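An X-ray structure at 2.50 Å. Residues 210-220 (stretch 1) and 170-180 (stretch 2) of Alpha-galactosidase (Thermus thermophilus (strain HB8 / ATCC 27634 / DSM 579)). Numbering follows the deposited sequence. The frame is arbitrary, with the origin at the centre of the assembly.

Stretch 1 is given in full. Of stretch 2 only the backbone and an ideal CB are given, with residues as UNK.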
# COMPACT_ATOMS: atom_id res chain seq x y z
N ASP E 210 -7.56 -18.88 -48.07
CA ASP E 210 -7.71 -18.47 -49.46
C ASP E 210 -6.42 -18.59 -50.26
O ASP E 210 -6.47 -18.77 -51.48
CB ASP E 210 -8.24 -17.04 -49.53
CG ASP E 210 -9.73 -16.98 -49.33
OD1 ASP E 210 -10.38 -18.05 -49.39
OD2 ASP E 210 -10.26 -15.86 -49.12
N ARG E 211 -5.27 -18.50 -49.60
CA ARG E 211 -4.00 -18.60 -50.29
C ARG E 211 -3.62 -20.04 -50.64
O ARG E 211 -2.55 -20.25 -51.21
CB ARG E 211 -2.91 -17.92 -49.45
CG ARG E 211 -3.33 -16.53 -48.98
CD ARG E 211 -2.21 -15.76 -48.31
NE ARG E 211 -1.63 -16.46 -47.17
CZ ARG E 211 -2.11 -16.40 -45.93
NH1 ARG E 211 -3.19 -15.67 -45.66
NH2 ARG E 211 -1.51 -17.08 -44.95
N PHE E 212 -4.48 -21.02 -50.33
CA PHE E 212 -4.27 -22.41 -50.75
C PHE E 212 -5.50 -22.94 -51.49
O PHE E 212 -6.12 -23.92 -51.07
CB PHE E 212 -3.93 -23.29 -49.53
CG PHE E 212 -2.61 -22.97 -48.92
CD1 PHE E 212 -2.44 -21.83 -48.14
CD2 PHE E 212 -1.51 -23.77 -49.16
CE1 PHE E 212 -1.21 -21.51 -47.61
CE2 PHE E 212 -0.28 -23.45 -48.62
CZ PHE E 212 -0.13 -22.32 -47.84
N PRO E 213 -5.85 -22.32 -52.63
CA PRO E 213 -7.14 -22.65 -53.26
C PRO E 213 -7.30 -24.10 -53.69
O PRO E 213 -8.41 -24.62 -53.63
CB PRO E 213 -7.20 -21.69 -54.47
CG PRO E 213 -5.78 -21.29 -54.71
CD PRO E 213 -5.13 -21.27 -53.37
N ARG E 214 -6.24 -24.78 -54.12
CA ARG E 214 -6.44 -26.16 -54.55
C ARG E 214 -6.42 -27.15 -53.39
O ARG E 214 -6.55 -28.36 -53.63
CB ARG E 214 -5.41 -26.56 -55.61
CG ARG E 214 -5.78 -26.07 -57.02
CD ARG E 214 -4.62 -26.15 -58.01
NE ARG E 214 -3.63 -25.12 -57.73
CZ ARG E 214 -2.50 -24.95 -58.41
NH1 ARG E 214 -2.20 -25.76 -59.43
NH2 ARG E 214 -1.66 -23.98 -58.07
N GLY E 215 -6.27 -26.69 -52.15
CA GLY E 215 -6.37 -27.57 -51.01
C GLY E 215 -5.06 -28.26 -50.67
O GLY E 215 -4.13 -28.34 -51.47
N MET E 216 -5.00 -28.77 -49.44
CA MET E 216 -3.74 -29.27 -48.91
C MET E 216 -3.36 -30.62 -49.50
O MET E 216 -2.17 -30.94 -49.58
CB MET E 216 -3.79 -29.36 -47.38
CG MET E 216 -4.11 -28.03 -46.70
SD MET E 216 -3.13 -26.63 -47.28
CE MET E 216 -1.48 -27.11 -46.73
N ALA E 217 -4.33 -31.42 -49.92
CA ALA E 217 -3.98 -32.73 -50.47
C ALA E 217 -3.28 -32.59 -51.82
O ALA E 217 -2.45 -33.43 -52.17
CB ALA E 217 -5.23 -33.60 -50.61
N PHE E 218 -3.60 -31.53 -52.57
CA PHE E 218 -2.94 -31.28 -53.84
C PHE E 218 -1.48 -30.91 -53.64
O PHE E 218 -0.58 -31.49 -54.28
CB PHE E 218 -3.69 -30.17 -54.58
CG PHE E 218 -2.88 -29.50 -55.64
CD1 PHE E 218 -2.70 -30.10 -56.88
CD2 PHE E 218 -2.30 -28.25 -55.41
CE1 PHE E 218 -1.94 -29.49 -57.87
CE2 PHE E 218 -1.55 -27.62 -56.40
CZ PHE E 218 -1.37 -28.24 -57.63
N LEU E 219 -1.22 -29.94 -52.76
CA LEU E 219 0.14 -29.56 -52.40
C LEU E 219 0.99 -30.77 -52.01
O LEU E 219 2.14 -30.89 -52.43
CB LEU E 219 0.09 -28.56 -51.25
CG LEU E 219 1.17 -27.50 -51.18
CD1 LEU E 219 1.35 -26.83 -52.52
CD2 LEU E 219 0.74 -26.50 -50.13
N ALA E 220 0.44 -31.68 -51.20
CA ALA E 220 1.24 -32.82 -50.78
C ALA E 220 1.55 -33.76 -51.95
O ALA E 220 2.62 -34.37 -51.97
CB ALA E 220 0.54 -33.60 -49.66
N UNK E 170 7.58 -17.16 -42.60
CA UNK E 170 6.68 -17.06 -41.44
C UNK E 170 5.26 -17.32 -41.94
O UNK E 170 5.07 -18.31 -42.68
CB UNK E 170 6.79 -15.69 -40.76
N UNK E 171 4.26 -16.51 -41.57
CA UNK E 171 2.88 -16.81 -41.96
C UNK E 171 2.55 -16.38 -43.40
O UNK E 171 1.45 -16.69 -43.87
CB UNK E 171 1.92 -16.12 -40.99
N UNK E 172 3.46 -15.68 -44.09
CA UNK E 172 3.22 -15.24 -45.47
C UNK E 172 3.50 -16.37 -46.46
O UNK E 172 4.37 -16.28 -47.31
CB UNK E 172 4.09 -14.02 -45.80
N UNK E 173 2.75 -17.45 -46.34
CA UNK E 173 2.91 -18.58 -47.25
C UNK E 173 1.65 -18.70 -48.09
O UNK E 173 0.56 -18.25 -47.72
CB UNK E 173 3.19 -19.88 -46.49
N UNK E 174 1.83 -19.33 -49.25
CA UNK E 174 0.74 -19.49 -50.20
C UNK E 174 1.07 -20.66 -51.09
O UNK E 174 2.23 -21.07 -51.22
CB UNK E 174 0.51 -18.22 -51.02
N UNK E 175 0.03 -21.22 -51.69
CA UNK E 175 0.19 -22.40 -52.53
C UNK E 175 1.14 -22.12 -53.69
O UNK E 175 2.06 -22.91 -53.95
CB UNK E 175 -1.17 -22.86 -53.06
N UNK E 176 0.98 -20.98 -54.36
CA UNK E 176 1.83 -20.65 -55.50
C UNK E 176 3.29 -20.50 -55.08
O UNK E 176 4.19 -21.09 -55.69
CB UNK E 176 1.34 -19.36 -56.17
N UNK E 177 3.54 -19.70 -54.04
CA UNK E 177 4.90 -19.44 -53.59
C UNK E 177 5.62 -20.72 -53.18
O UNK E 177 6.80 -20.90 -53.51
CB UNK E 177 4.89 -18.45 -52.42
N UNK E 178 4.93 -21.63 -52.48
CA UNK E 178 5.58 -22.85 -52.04
C UNK E 178 5.80 -23.83 -53.18
O UNK E 178 6.72 -24.66 -53.12
CB UNK E 178 4.75 -23.51 -50.94
N UNK E 179 4.98 -23.76 -54.24
CA UNK E 179 5.23 -24.60 -55.41
C UNK E 179 6.51 -24.17 -56.13
O UNK E 179 7.27 -25.02 -56.61
CB UNK E 179 4.04 -24.54 -56.37
N UNK E 180 6.79 -22.87 -56.18
CA UNK E 180 8.05 -22.45 -56.78
C UNK E 180 9.23 -22.83 -55.90
O UNK E 180 10.26 -23.29 -56.39
CB UNK E 180 8.05 -20.94 -57.03

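Position 170 lies beyond the reach of stretch 1, and its positive phi of 53° is the clearest constraint. Such a value favours glycine, asparagine or aspartate but does not exclude others; the residue is Tyr-170, the first after a helix to leave helical angles.

At 171 the CA-to-CB bond points sideways, and the ideal CB stays 5.3 Å from Arg-211 NH2. Many small or polar residues would fit, because the nearest contribution is the backbone: the O of 171 lies 3.2 Å from Arg-211 NH2. The residue is Thr-171. Position 172 directs its CB away from stretch 1, so this contact hardly limits the choice; it is Arg-172.

Position 173 is more telling. Its carbonyl O accepts a nearly straight hydrogen bond from Arg-211 NE (2.9 Å, 173°), a service any residue could perform. The side chain, however, starts sideways with its ideal CB 4.3 Å from Phe-212 CZ, so an aliphatic group of moderate size would suit: valine, leucine, isoleucine or methionine. The residue is Ile-173, whose CD1 packs 3.8 Å from Phe-212 CZ.

At 174 the backbone is extended, at -157/158, just before a helix. An ideal CB would sit 3.7 Å from Arg-211 O with room to spare, so stretch 1 does not demand glycine; serine, threonine, aspartate or asparagine would be familiar N-cap choices. The residue is Gly-174, and its CA approaches Phe-212 CZ to 3.8 Å.

Position 175 opens the helix beside the Phe-212 to Gly-215 turn. Its N donates to Arg-211 O (2.8 Å, 175°), fixing the backbone whatever the side chain. The CB leaves sideways, 3.9 Å from Phe-212 CA, yet nearby stretch 1 presents the free N-H of Arg-214 and, beyond it, a guanidinium. An acceptor with reach is therefore favoured: glutamine could satisfy the amide, but glutamate also answers the charge. The residue is Glu-175. Its OE1 accepts from Arg-214 N at 2.7 Å, while OE2 forms a salt bridge with Arg-214 NH2 at 2.8 Å and takes a weak hydrogen bond from Arg-214 NE at 2.9 Å. One carboxylate thus binds both the turn and the arginine side chain.

The CB of 176 has no stretch 1 atom within 5.5 Å, but a side chain bending back could meet the same guanidinium, so an acid or another polar residue is reasonable. Asp-176 places OD1 3.6 Å from Arg-214 NH2, a longer salt bridge.

Position 177 is out of reach and unconstrained here; it is Leu-177.

At 178 the CB points toward stretch 1, 5.0 Å from Leu-219 CD1, with the Phe-212 ring nearby. Leucine, isoleucine or methionine would suit. Leu-178 brings CD1 to the ring edge, 4.2 Å from Phe-212 CE2.

Position 179, one turn after 175, begins 5.2 Å from Leu-219 CD1 and calls for a branched or long apolar chain. Leu-179 sets CG 4.0 Å from Leu-219 CD1 and CD1 4.0 Å from Phe-218 CE2.

Position 180 is out of reach: Arg-180.

Stretch 2, residues 170-180: YTRIGEDLLLR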
# COMPACT_ATOMS: atom_id res chain seq x y z
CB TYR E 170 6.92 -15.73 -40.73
CG TYR E 170 8.26 -15.75 -40.03
CD1 TYR E 170 8.37 -16.24 -38.73
CD2 TYR E 170 9.43 -15.38 -40.68
CE1 TYR E 170 9.59 -16.30 -38.08
CE2 TYR E 170 10.68 -15.44 -40.04
CZ TYR E 170 10.74 -15.91 -38.73
OH TYR E 170 11.94 -15.99 -38.04
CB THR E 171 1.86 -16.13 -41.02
OG1 THR E 171 2.17 -14.73 -40.90
CG2 THR E 171 1.87 -16.75 -39.63
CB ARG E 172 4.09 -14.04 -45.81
CG ARG E 172 4.34 -13.09 -44.66
CD ARG E 172 3.10 -12.30 -44.34
NE ARG E 172 2.76 -11.40 -45.44
CZ ARG E 172 3.20 -10.14 -45.56
NH1 ARG E 172 4.00 -9.61 -44.64
NH2 ARG E 172 2.84 -9.41 -46.62
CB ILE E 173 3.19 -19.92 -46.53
CG1 ILE E 173 2.24 -20.13 -45.35
CG2 ILE E 173 4.66 -19.98 -46.11
CD1 ILE E 173 2.20 -21.57 -44.87
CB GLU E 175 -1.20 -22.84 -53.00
CG GLU E 175 -1.33 -23.55 -54.33
CD GLU E 175 -2.77 -23.51 -54.83
OE1 GLU E 175 -3.67 -24.06 -54.15
OE2 GLU E 175 -3.02 -22.91 -55.90
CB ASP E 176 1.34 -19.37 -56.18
CG ASP E 176 0.23 -19.62 -57.21
OD1 ASP E 176 -0.16 -20.80 -57.45
OD2 ASP E 176 -0.27 -18.62 -57.79
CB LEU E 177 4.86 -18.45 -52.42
CG LEU E 177 6.01 -18.39 -51.42
CD1 LEU E 177 7.21 -17.75 -52.05
CD2 LEU E 177 5.56 -17.59 -50.23
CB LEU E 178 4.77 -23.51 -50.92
CG LEU E 178 4.72 -22.73 -49.59
CD1 LEU E 178 3.91 -23.46 -48.52
CD2 LEU E 178 6.13 -22.42 -49.06
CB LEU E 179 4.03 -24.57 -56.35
CG LEU E 179 2.87 -25.49 -55.93
CD1 LEU E 179 1.62 -25.24 -56.74
CD2 LEU E 179 3.27 -26.96 -55.99
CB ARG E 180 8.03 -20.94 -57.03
CG ARG E 180 6.93 -20.53 -58.01
CD ARG E 180 7.15 -19.13 -58.54
NE ARG E 180 6.97 -18.14 -57.50
CZ ARG E 180 5.78 -17.82 -56.98
NH1 ARG E 180 4.67 -18.40 -57.42
NH2 ARG E 180 5.72 -16.90 -56.01
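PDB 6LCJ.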